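Local coordinates for protein mandelate racemase/muconate lactonizing enzyme (Roseovarius nubinhibens, PDB 2QDD) that is of unknown function but binds magnesium and probably catalyses a metal-assisted reaction on a carboxylate substrate, as other members of the enolase superfamily do, at residues L8-L13 and T36-D41; E130-V135 and A345-A350; G263-P268 and H292-G297. All blocks are in the same frame, centred on the assembly; numbering follows the deposited sequence.

Contacts 1, 2 and 3 divide between the two parts of an enolase-superfamily fold. Contact 1 pairs strands 5-22 and 29-42 in the four-stranded antiparallel sheet of the N-terminal domain. Contact 2 pins the entry to strand 135-141, the first strand of the barrel, against the chain leaving the short strand 344-345; contact 3 joins the neighbouring parallel strands 263-266 and 290-293 of the same barrel sheet. Contact 1 closes before the others begin, whereas contact 3 is nested inside the long loop closed by contact 2. Centres of contacts 1 and 3 lie about 23 Å apart, those of 2 and 3 about 17 Å. Only contact 3 adjoins the magnesium-binding carboxylates.

Contact 1 of 3, residues L8-L13 and T36-D41; sequences LTVFHL and TYLRID
The antiparallel hairpin of strands 5-22 and 29-42, part of the N-terminal sheet, supplies this contact; the short segments run 159° apart. Thr9 with Arg39 and Phe11 with Tyr37 are its hydrogen-bonded pairs. The Thr9-Arg39 pair is held by two nearly straight bonds in the carbonyl planes, with Arg39 N 2.8 Å from Thr9 O. The second pair is uneven: Phe11 N meets Tyr37 O by a nearly straight bond in the carbonyl plane, but Tyr37 N reaches Phe11 O over 3.2 Å from above that carbonyl's plane. On the face of Thr9, Phe11, Tyr37 and Arg39, the arginine leaves with CG anti to the backbone N (chi1 174°) and bends at chi3, which lays its head alongside Thr9. There NH2 donates to Thr9 OG1 at 3.2 Å, the hydroxyl tilted out of the guanidinium plane, while NE makes a salt bridge with Asp41 OD1. A water in the guanidinium plane links Thr9 OG1 with Asp41 OD1, 2.6 Å from each, and also reaches Arg39 O; Asp41 OD2 turns to Thr47. Phe11 sets CZ over one face of the guanidinium, the two planes almost perpendicular, and its ring edge meets Tyr37 O. Leu13 CD2 sits over one face of the Tyr37 ring, 4.1 Å from its centroid, in a CH-pi contact, and Tyr37 OH bonds to Thr299. On the other face Leu8, Val10, Leu38 and Ile40 make apolar contacts: Leu8 CD2 lies 3.6 Å from Ile40 CG1, both side chains pointing the same way, and Val10 crosses Leu38 obliquely. Helices 64-78 and 101-119 pack here, with Leu8 on Ala75 and Ile40 on Ile114. Helices on one face and a polar cluster mixed with aromatic rings on the other fit the three-stranded antiparallel meander of the enolase-superfamily N-terminal domain.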
loop_
_atom_site.group_PDB
_atom_site.type_symbol
_atom_site.label_atom_id
_atom_site.label_comp_id
_atom_site.label_asym_id
_atom_site.label_seq_id
_atom_site.Cartn_x
_atom_site.Cartn_y
_atom_site.Cartn_z
ATOM N N LEU A 8 -50.363 6.967 -7.936
ATOM C CA LEU A 8 -49.673 6.509 -6.735
ATOM C C LEU A 8 -50.491 6.855 -5.502
ATOM O O LEU A 8 -50.871 8.009 -5.306
ATOM C CB LEU A 8 -48.279 7.133 -6.637
ATOM C CG LEU A 8 -47.396 7.103 -7.890
ATOM C CD1 LEU A 8 -46.231 8.029 -7.733
ATOM C CD2 LEU A 8 -46.902 5.718 -8.182
ATOM N N THR A 9 -50.759 5.853 -4.673
ATOM C CA THR A 9 -51.546 6.052 -3.463
ATOM C C THR A 9 -50.762 5.610 -2.240
ATOM O O THR A 9 -50.222 4.503 -2.195
ATOM C CB THR A 9 -52.894 5.288 -3.526
ATOM O OG1 THR A 9 -53.514 5.511 -4.799
ATOM C CG2 THR A 9 -53.841 5.755 -2.427
ATOM N N VAL A 10 -50.721 6.491 -1.246
ATOM C CA VAL A 10 -49.891 6.324 -0.061
ATOM C C VAL A 10 -50.810 6.059 1.136
ATOM O O VAL A 10 -51.789 6.772 1.341
ATOM C CB VAL A 10 -49.032 7.597 0.175
ATOM C CG1 VAL A 10 -48.161 7.465 1.411
ATOM C CG2 VAL A 10 -48.168 7.883 -1.040
ATOM N N PHE A 11 -50.491 5.023 1.905
ATOM C CA PHE A 11 -51.217 4.689 3.126
ATOM C C PHE A 11 -50.250 4.749 4.295
ATOM O O PHE A 11 -49.050 4.561 4.120
ATOM C CB PHE A 11 -51.810 3.275 3.035
ATOM C CG PHE A 11 -52.824 3.105 1.936
ATOM C CD1 PHE A 11 -54.181 3.234 2.204
ATOM C CD2 PHE A 11 -52.425 2.807 0.635
ATOM C CE1 PHE A 11 -55.125 3.078 1.191
ATOM C CE2 PHE A 11 -53.360 2.654 -0.382
ATOM C CZ PHE A 11 -54.712 2.787 -0.103
ATOM N N HIS A 12 -50.775 5.006 5.487
ATOM C CA HIS A 12 -49.957 5.025 6.695
ATOM C C HIS A 12 -50.499 4.043 7.736
ATOM O O HIS A 12 -51.692 4.021 8.031
ATOM C CB HIS A 12 -49.842 6.454 7.255
ATOM C CG HIS A 12 -49.412 6.512 8.689
ATOM N ND1 HIS A 12 -50.220 7.013 9.686
ATOM C CD2 HIS A 12 -48.268 6.118 9.295
ATOM C CE1 HIS A 12 -49.589 6.930 10.844
ATOM N NE2 HIS A 12 -48.403 6.389 10.635
ATOM N N LEU A 13 -49.603 3.230 8.281
ATOM C CA LEU A 13 -49.976 2.142 9.167
ATOM C C LEU A 13 -49.286 2.359 10.506
ATOM O O LEU A 13 -48.076 2.577 10.558
ATOM C CB LEU A 13 -49.559 0.795 8.560
ATOM C CG LEU A 13 -50.405 0.147 7.447
ATOM C CD1 LEU A 13 -50.190 0.784 6.072
ATOM C CD2 LEU A 13 -50.122 -1.339 7.370
ATOM N N THR A 36 -45.237 2.743 5.801
ATOM C CA THR A 36 -45.874 3.289 4.620
ATOM C C THR A 36 -46.130 2.145 3.646
ATOM O O THR A 36 -45.201 1.425 3.276
ATOM C CB THR A 36 -44.972 4.355 3.964
ATOM O OG1 THR A 36 -44.707 5.398 4.906
ATOM C CG2 THR A 36 -45.634 4.956 2.742
ATOM N N TYR A 37 -47.394 1.971 3.261
ATOM C CA TYR A 37 -47.761 1.186 2.076
ATOM C C TYR A 37 -47.939 2.103 0.874
ATOM O O TYR A 37 -48.533 3.175 0.978
ATOM C CB TYR A 37 -49.065 0.419 2.305
ATOM C CG TYR A 37 -48.931 -0.937 2.970
ATOM C CD1 TYR A 37 -49.838 -1.957 2.683
ATOM C CD2 TYR A 37 -47.914 -1.201 3.894
ATOM C CE1 TYR A 37 -49.739 -3.202 3.293
ATOM C CE2 TYR A 37 -47.804 -2.445 4.506
ATOM C CZ TYR A 37 -48.719 -3.442 4.201
ATOM O OH TYR A 37 -48.618 -4.675 4.804
ATOM N N LEU A 38 -47.425 1.668 -0.268
ATOM C CA LEU A 38 -47.601 2.392 -1.511
ATOM C C LEU A 38 -48.277 1.497 -2.544
ATOM O O LEU A 38 -47.883 0.346 -2.726
ATOM C CB LEU A 38 -46.253 2.901 -2.020
ATOM C CG LEU A 38 -46.195 3.527 -3.416
ATOM C CD1 LEU A 38 -46.814 4.923 -3.470
ATOM C CD2 LEU A 38 -44.770 3.561 -3.878
ATOM N N ARG A 39 -49.307 2.032 -3.197
ATOM C CA ARG A 39 -49.980 1.346 -4.297
ATOM C C ARG A 39 -49.674 2.085 -5.585
ATOM O O ARG A 39 -49.886 3.292 -5.669
ATOM C CB ARG A 39 -51.498 1.301 -4.064
ATOM C CG ARG A 39 -52.287 0.734 -5.244
ATOM C CD ARG A 39 -53.779 0.673 -4.979
ATOM N NE ARG A 39 -54.403 1.991 -4.956
ATOM C CZ ARG A 39 -55.527 2.282 -4.306
ATOM N NH1 ARG A 39 -56.166 1.343 -3.612
ATOM N NH2 ARG A 39 -56.011 3.518 -4.348
ATOM N N ILE A 40 -49.169 1.358 -6.576
ATOM C CA ILE A 40 -48.941 1.916 -7.907
ATOM C C ILE A 40 -49.943 1.326 -8.897
ATOM O O ILE A 40 -49.942 0.115 -9.149
ATOM C CB ILE A 40 -47.492 1.651 -8.420
ATOM C CG1 ILE A 40 -46.452 2.197 -7.432
ATOM C CG2 ILE A 40 -47.305 2.243 -9.813
ATOM C CD1 ILE A 40 -45.044 2.328 -8.005
ATOM N N ASP A 41 -50.786 2.191 -9.457
ATOM C CA ASP A 41 -51.725 1.789 -10.497
ATOM C C ASP A 41 -51.171 2.128 -11.863
ATOM O O ASP A 41 -50.479 3.132 -12.028
ATOM C CB ASP A 41 -53.082 2.474 -10.300
ATOM C CG ASP A 41 -53.809 1.982 -9.062
ATOM O OD1 ASP A 41 -54.206 2.819 -8.225
ATOM O OD2 ASP A 41 -53.985 0.756 -8.924
HETATM O O HOH W 1 -52.495 4.176 -6.741
#

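Contact 2 of 3, residues E130-V135 and A345-A350; sequences EAATPV and ATPPSA
Thr346 leaves its backbone beside residues 130-135 and divides at CB. OG1, anti to the carbonyl carbon (chi1 -57°), comes to 3.8 Å from Pro134 CB; CG2, anti to the backbone N, meets Ala132 O at 3.4 Å and reaches on to Ala132 CB. Ala132 is the centre of an inverse gamma turn, closed by a weak bond from Thr133 N to Ala131 O, and its methyl group points toward 345-350. That CB lies 3.6 Å from Ser349 OG and also touches Pro347 O. The Pro347 ring comes in beside the turn, with CD 3.5 Å from Thr133 O and CG 4.1 Å from Ala132 CB. At the other end the two segments run antiparallel and a hydrogen-bonded bridge closes the contact: Val135 N donates to Ala345 O at 2.8 Å, nearly straight at 175°, and Ala345 N returns the bond to Val135 O at 2.9 Å. Both donors stand above the carbonyl planes. The same Ala345 O also receives the CA-H of Pro134. Helix 300-311 receives Pro347 through Leu307, His308 and Ala311, while Trp124 of helix 123-126 touches Ala132, Pro347 and Ser349. An alanine in place of Pro347 would probably weaken the packing on Ala132, Thr133 O, helix 300-311 and Trp124, since CG and CD would be gone, and loosen a backbone whose phi the ring restrains. The bridge adds the short strand 344-345 antiparallel to strand 135-141, whose other neighbour is the parallel strand 163-167, in the (beta/alpha)8-type barrel of the C-terminal domain.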
loop_
_atom_site.group_PDB
_atom_site.type_symbol
_atom_site.label_atom_id
_atom_site.label_comp_id
_atom_site.label_asym_id
_atom_site.label_seq_id
_atom_site.Cartn_x
_atom_site.Cartn_y
_atom_site.Cartn_z
ATOM N N GLU A 130 -34.061 -21.132 -8.854
ATOM C CA GLU A 130 -34.667 -22.336 -9.435
ATOM C C GLU A 130 -36.001 -22.724 -8.810
ATOM O O GLU A 130 -36.830 -23.366 -9.455
ATOM C CB GLU A 130 -33.709 -23.534 -9.374
ATOM C CG GLU A 130 -33.216 -23.930 -7.982
ATOM C CD GLU A 130 -32.740 -25.379 -7.907
ATOM O OE1 GLU A 130 -31.933 -25.687 -7.004
ATOM O OE2 GLU A 130 -33.171 -26.208 -8.744
ATOM N N ALA A 131 -36.190 -22.349 -7.548
ATOM C CA ALA A 131 -37.273 -22.872 -6.731
ATOM C C ALA A 131 -37.647 -21.851 -5.666
ATOM O O ALA A 131 -36.838 -20.993 -5.313
ATOM C CB ALA A 131 -36.861 -24.191 -6.084
ATOM N N ALA A 132 -38.870 -21.958 -5.150
ATOM C CA ALA A 132 -39.263 -21.283 -3.917
ATOM C C ALA A 132 -38.619 -21.963 -2.712
ATOM O O ALA A 132 -39.279 -22.695 -1.965
ATOM C CB ALA A 132 -40.785 -21.258 -3.785
ATOM N N THR A 133 -37.322 -21.718 -2.539
ATOM C CA THR A 133 -36.516 -22.374 -1.514
ATOM C C THR A 133 -36.961 -21.894 -0.133
ATOM O O THR A 133 -37.057 -20.688 0.095
ATOM C CB THR A 133 -35.006 -22.095 -1.734
ATOM O OG1 THR A 133 -34.613 -22.595 -3.017
ATOM C CG2 THR A 133 -34.154 -22.768 -0.669
ATOM N N PRO A 134 -37.280 -22.841 0.771
ATOM C CA PRO A 134 -37.525 -22.520 2.176
ATOM C C PRO A 134 -36.282 -21.968 2.875
ATOM O O PRO A 134 -35.223 -22.595 2.862
ATOM C CB PRO A 134 -37.954 -23.863 2.781
ATOM C CG PRO A 134 -37.425 -24.898 1.853
ATOM C CD PRO A 134 -37.458 -24.279 0.494
ATOM N N VAL A 135 -36.425 -20.787 3.468
ATOM C CA VAL A 135 -35.297 -20.049 4.024
ATOM C C VAL A 135 -35.379 -20.124 5.546
ATOM O O VAL A 135 -36.413 -19.778 6.119
ATOM C CB VAL A 135 -35.290 -18.565 3.535
ATOM C CG1 VAL A 135 -34.145 -17.776 4.173
ATOM C CG2 VAL A 135 -35.175 -18.503 2.010
ATOM N N ALA A 345 -39.280 -20.284 6.269
ATOM C CA ALA A 345 -40.266 -19.519 5.504
ATOM C C ALA A 345 -40.045 -19.647 4.004
ATOM O O ALA A 345 -38.916 -19.615 3.530
ATOM C CB ALA A 345 -40.260 -18.055 5.916
ATOM N N THR A 346 -41.145 -19.794 3.272
ATOM C CA THR A 346 -41.127 -20.045 1.833
ATOM C C THR A 346 -41.783 -18.827 1.194
ATOM O O THR A 346 -42.809 -18.358 1.694
ATOM C CB THR A 346 -41.941 -21.330 1.490
ATOM O OG1 THR A 346 -41.409 -22.450 2.208
ATOM C CG2 THR A 346 -41.902 -21.647 0.005
ATOM N N PRO A 347 -41.186 -18.290 0.108
ATOM C CA PRO A 347 -41.872 -17.220 -0.619
ATOM C C PRO A 347 -43.024 -17.791 -1.453
ATOM O O PRO A 347 -42.985 -18.966 -1.809
ATOM C CB PRO A 347 -40.771 -16.659 -1.523
ATOM C CG PRO A 347 -39.859 -17.814 -1.768
ATOM C CD PRO A 347 -39.880 -18.625 -0.502
ATOM N N PRO A 348 -44.055 -16.977 -1.742
ATOM C CA PRO A 348 -45.096 -17.331 -2.717
ATOM C C PRO A 348 -44.564 -17.615 -4.124
ATOM O O PRO A 348 -43.493 -17.126 -4.495
ATOM C CB PRO A 348 -45.990 -16.088 -2.738
ATOM C CG PRO A 348 -45.772 -15.449 -1.412
ATOM C CD PRO A 348 -44.326 -15.672 -1.115
ATOM N N SER A 349 -45.320 -18.400 -4.892
ATOM C CA SER A 349 -44.991 -18.677 -6.293
ATOM C C SER A 349 -45.969 -18.051 -7.290
ATOM O O SER A 349 -45.815 -18.208 -8.504
ATOM C CB SER A 349 -44.878 -20.179 -6.518
ATOM O OG SER A 349 -43.783 -20.703 -5.789
ATOM N N ALA A 350 -46.966 -17.340 -6.764
ATOM C CA ALA A 350 -47.839 -16.462 -7.548
ATOM C C ALA A 350 -47.016 -15.410 -8.302
ATOM O O ALA A 350 -45.978 -14.981 -7.802
ATOM C CB ALA A 350 -48.840 -15.784 -6.619
#

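Contact 3 of 3, residues G263-P268 and H292-G297; sequences GVKIKP and HIEDVG
The His292 ring is met obliquely by Lys265 CE, 3.9 Å from its CG, as the extended lysine chain crosses the histidine; ND1 bonds to Ala320 O. The carboxylate of Glu294 lies by two lysine tips: OE2 accepts a weak, salt-bridging hydrogen bond from Lys265 NZ at 3.5 Å and stands 4.0 Å from Lys267 NZ, beyond a salt bridge. Glu294 CG takes the crowded position between backbone N and carbonyl carbon (chi1 57°), which carries the side chain alongside Lys267. One water receives a weak bond from Lys265 NZ and donates to OE1; another accepts from Lys267 NZ and donates to OE2 and Asp295 O. Backbone bonds join the parallel strands beneath: His292 N reaches Val264 O at 3.3 Å on a lone pair, bent to 139°, Ile266 N meets His292 O nearly along the C=O axis at 2.8 Å, and Glu294 N gives Ile266 O a longer, straight bond. On the opposite face from Lys265 and His292, the Ile266 and Ile293 side chains lie side by side, CD1 atoms 3.9 Å apart, and pack on helix 274-287. Beyond the strand ends the Val296 and Lys267 side chains cross at about a right angle, CG2 against CD, and Pro268 CD, starting helix 268-271, rests 3.2 Å from Glu294 O. Asp295 OD2, beside this proline, accepts from Asn269 N. Lys265 NZ also salt-bridges Glu220; Lys267 NZ makes a salt bridge with Asp243 and a hydrogen bond with Tyr59 OH. Each lysine is thus bonded to a carboxylate that binds magnesium in this protein, a metal absent from this chain. These anions would probably keep both lysines protonated and Glu294 ionised. Both sit at the end of the sixth barrel strand, where Lys267, opening a Lys-x-x-x-x-Gly-Gly sequence, probably corresponds to the acid-base lysine of relatives.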
loop_
_atom_site.group_PDB
_atom_site.type_symbol
_atom_site.label_atom_id
_atom_site.label_comp_id
_atom_site.label_asym_id
_atom_site.label_seq_id
_atom_site.Cartn_x
_atom_site.Cartn_y
_atom_site.Cartn_z
ATOM N N GLY A 263 -18.924 -11.353 5.462
ATOM C CA GLY A 263 -20.351 -11.383 5.220
ATOM C C GLY A 263 -20.968 -10.010 5.341
ATOM O O GLY A 263 -20.441 -9.142 6.053
ATOM N N VAL A 264 -22.079 -9.814 4.634
ATOM C CA VAL A 264 -22.937 -8.636 4.810
ATOM C C VAL A 264 -24.414 -9.017 5.014
ATOM O O VAL A 264 -24.857 -10.067 4.554
ATOM C CB VAL A 264 -22.804 -7.598 3.643
ATOM C CG1 VAL A 264 -21.342 -7.186 3.420
ATOM C CG2 VAL A 264 -23.424 -8.124 2.341
ATOM N N LYS A 265 -25.155 -8.167 5.722
ATOM C CA LYS A 265 -26.616 -8.146 5.643
ATOM C C LYS A 265 -27.062 -7.246 4.509
ATOM O O LYS A 265 -26.511 -6.159 4.320
ATOM C CB LYS A 265 -27.232 -7.632 6.945
ATOM C CG LYS A 265 -27.085 -8.569 8.119
ATOM C CD LYS A 265 -28.104 -8.251 9.186
ATOM C CE LYS A 265 -28.333 -9.439 10.092
ATOM N NZ LYS A 265 -29.017 -9.058 11.359
ATOM N N ILE A 266 -28.055 -7.700 3.750
ATOM C CA ILE A 266 -28.687 -6.859 2.735
ATOM C C ILE A 266 -30.136 -6.560 3.110
ATOM O O ILE A 266 -30.929 -7.475 3.364
ATOM C CB ILE A 266 -28.625 -7.481 1.318
ATOM C CG1 ILE A 266 -27.223 -8.023 1.027
ATOM C CG2 ILE A 266 -29.026 -6.446 0.262
ATOM C CD1 ILE A 266 -27.202 -9.019 -0.079
ATOM N N LYS A 267 -30.461 -5.270 3.166
ATOM C CA LYS A 267 -31.786 -4.810 3.550
ATOM C C LYS A 267 -32.257 -3.755 2.562
ATOM O O LYS A 267 -31.668 -2.679 2.501
ATOM C CB LYS A 267 -31.770 -4.241 4.974
ATOM C CG LYS A 267 -31.407 -5.261 6.037
ATOM C CD LYS A 267 -31.584 -4.712 7.414
ATOM C CE LYS A 267 -30.790 -5.540 8.396
ATOM N NZ LYS A 267 -30.901 -4.965 9.763
ATOM N N PRO A 268 -33.312 -4.062 1.782
ATOM C CA PRO A 268 -33.833 -3.192 0.720
ATOM C C PRO A 268 -34.108 -1.742 1.146
ATOM O O PRO A 268 -33.793 -0.821 0.392
ATOM C CB PRO A 268 -35.136 -3.883 0.307
ATOM C CG PRO A 268 -34.918 -5.308 0.627
ATOM C CD PRO A 268 -34.079 -5.321 1.871
ATOM N N HIS A 292 -27.086 -12.392 5.098
ATOM C CA HIS A 292 -28.457 -12.374 5.628
ATOM C C HIS A 292 -29.282 -11.422 4.775
ATOM O O HIS A 292 -28.893 -10.278 4.571
ATOM C CB HIS A 292 -28.507 -11.882 7.079
ATOM C CG HIS A 292 -27.814 -12.777 8.056
ATOM N ND1 HIS A 292 -28.409 -13.892 8.602
ATOM C CD2 HIS A 292 -26.582 -12.704 8.610
ATOM C CE1 HIS A 292 -27.570 -14.477 9.436
ATOM N NE2 HIS A 292 -26.453 -13.775 9.458
ATOM N N ILE A 293 -30.409 -11.897 4.261
ATOM C CA ILE A 293 -31.269 -11.064 3.423
ATOM C C ILE A 293 -32.674 -10.969 4.018
ATOM O O ILE A 293 -33.412 -11.954 4.082
ATOM C CB ILE A 293 -31.289 -11.527 1.942
ATOM C CG1 ILE A 293 -29.861 -11.538 1.362
ATOM C CG2 ILE A 293 -32.217 -10.642 1.127
ATOM C CD1 ILE A 293 -29.754 -11.943 -0.098
ATOM N N GLU A 294 -33.014 -9.758 4.450
ATOM C CA GLU A 294 -34.183 -9.463 5.275
ATOM C C GLU A 294 -34.505 -7.986 5.059
ATOM O O GLU A 294 -33.772 -7.304 4.358
ATOM C CB GLU A 294 -33.863 -9.721 6.746
ATOM C CG GLU A 294 -32.666 -8.935 7.282
ATOM C CD GLU A 294 -32.096 -9.545 8.543
ATOM O OE1 GLU A 294 -31.778 -10.756 8.533
ATOM O OE2 GLU A 294 -31.975 -8.816 9.553
ATOM N N ASP A 295 -35.586 -7.478 5.639
ATOM C CA ASP A 295 -35.740 -6.029 5.675
ATOM C C ASP A 295 -35.616 -5.452 7.078
ATOM O O ASP A 295 -35.453 -6.192 8.055
ATOM C CB ASP A 295 -36.995 -5.546 4.926
ATOM C CG ASP A 295 -36.800 -4.167 4.263
ATOM O OD1 ASP A 295 -37.707 -3.698 3.539
ATOM O OD2 ASP A 295 -35.737 -3.540 4.474
ATOM N N VAL A 296 -35.672 -4.125 7.157
ATOM C CA VAL A 296 -35.347 -3.348 8.353
ATOM C C VAL A 296 -36.461 -3.499 9.391
ATOM O O VAL A 296 -36.205 -3.533 10.596
ATOM C CB VAL A 296 -35.139 -1.851 7.976
ATOM C CG1 VAL A 296 -34.897 -0.991 9.199
ATOM C CG2 VAL A 296 -33.979 -1.707 7.006
ATOM N N GLY A 297 -37.695 -3.605 8.909
ATOM C CA GLY A 297 -38.837 -3.864 9.774
ATOM C C GLY A 297 -40.144 -3.849 9.015
ATOM O O GLY A 297 -40.165 -3.682 7.789
HETATM O O HOH W 2 -30.670 -11.838 10.775
HETATM O O HOH W 3 -33.495 -6.551 9.881
#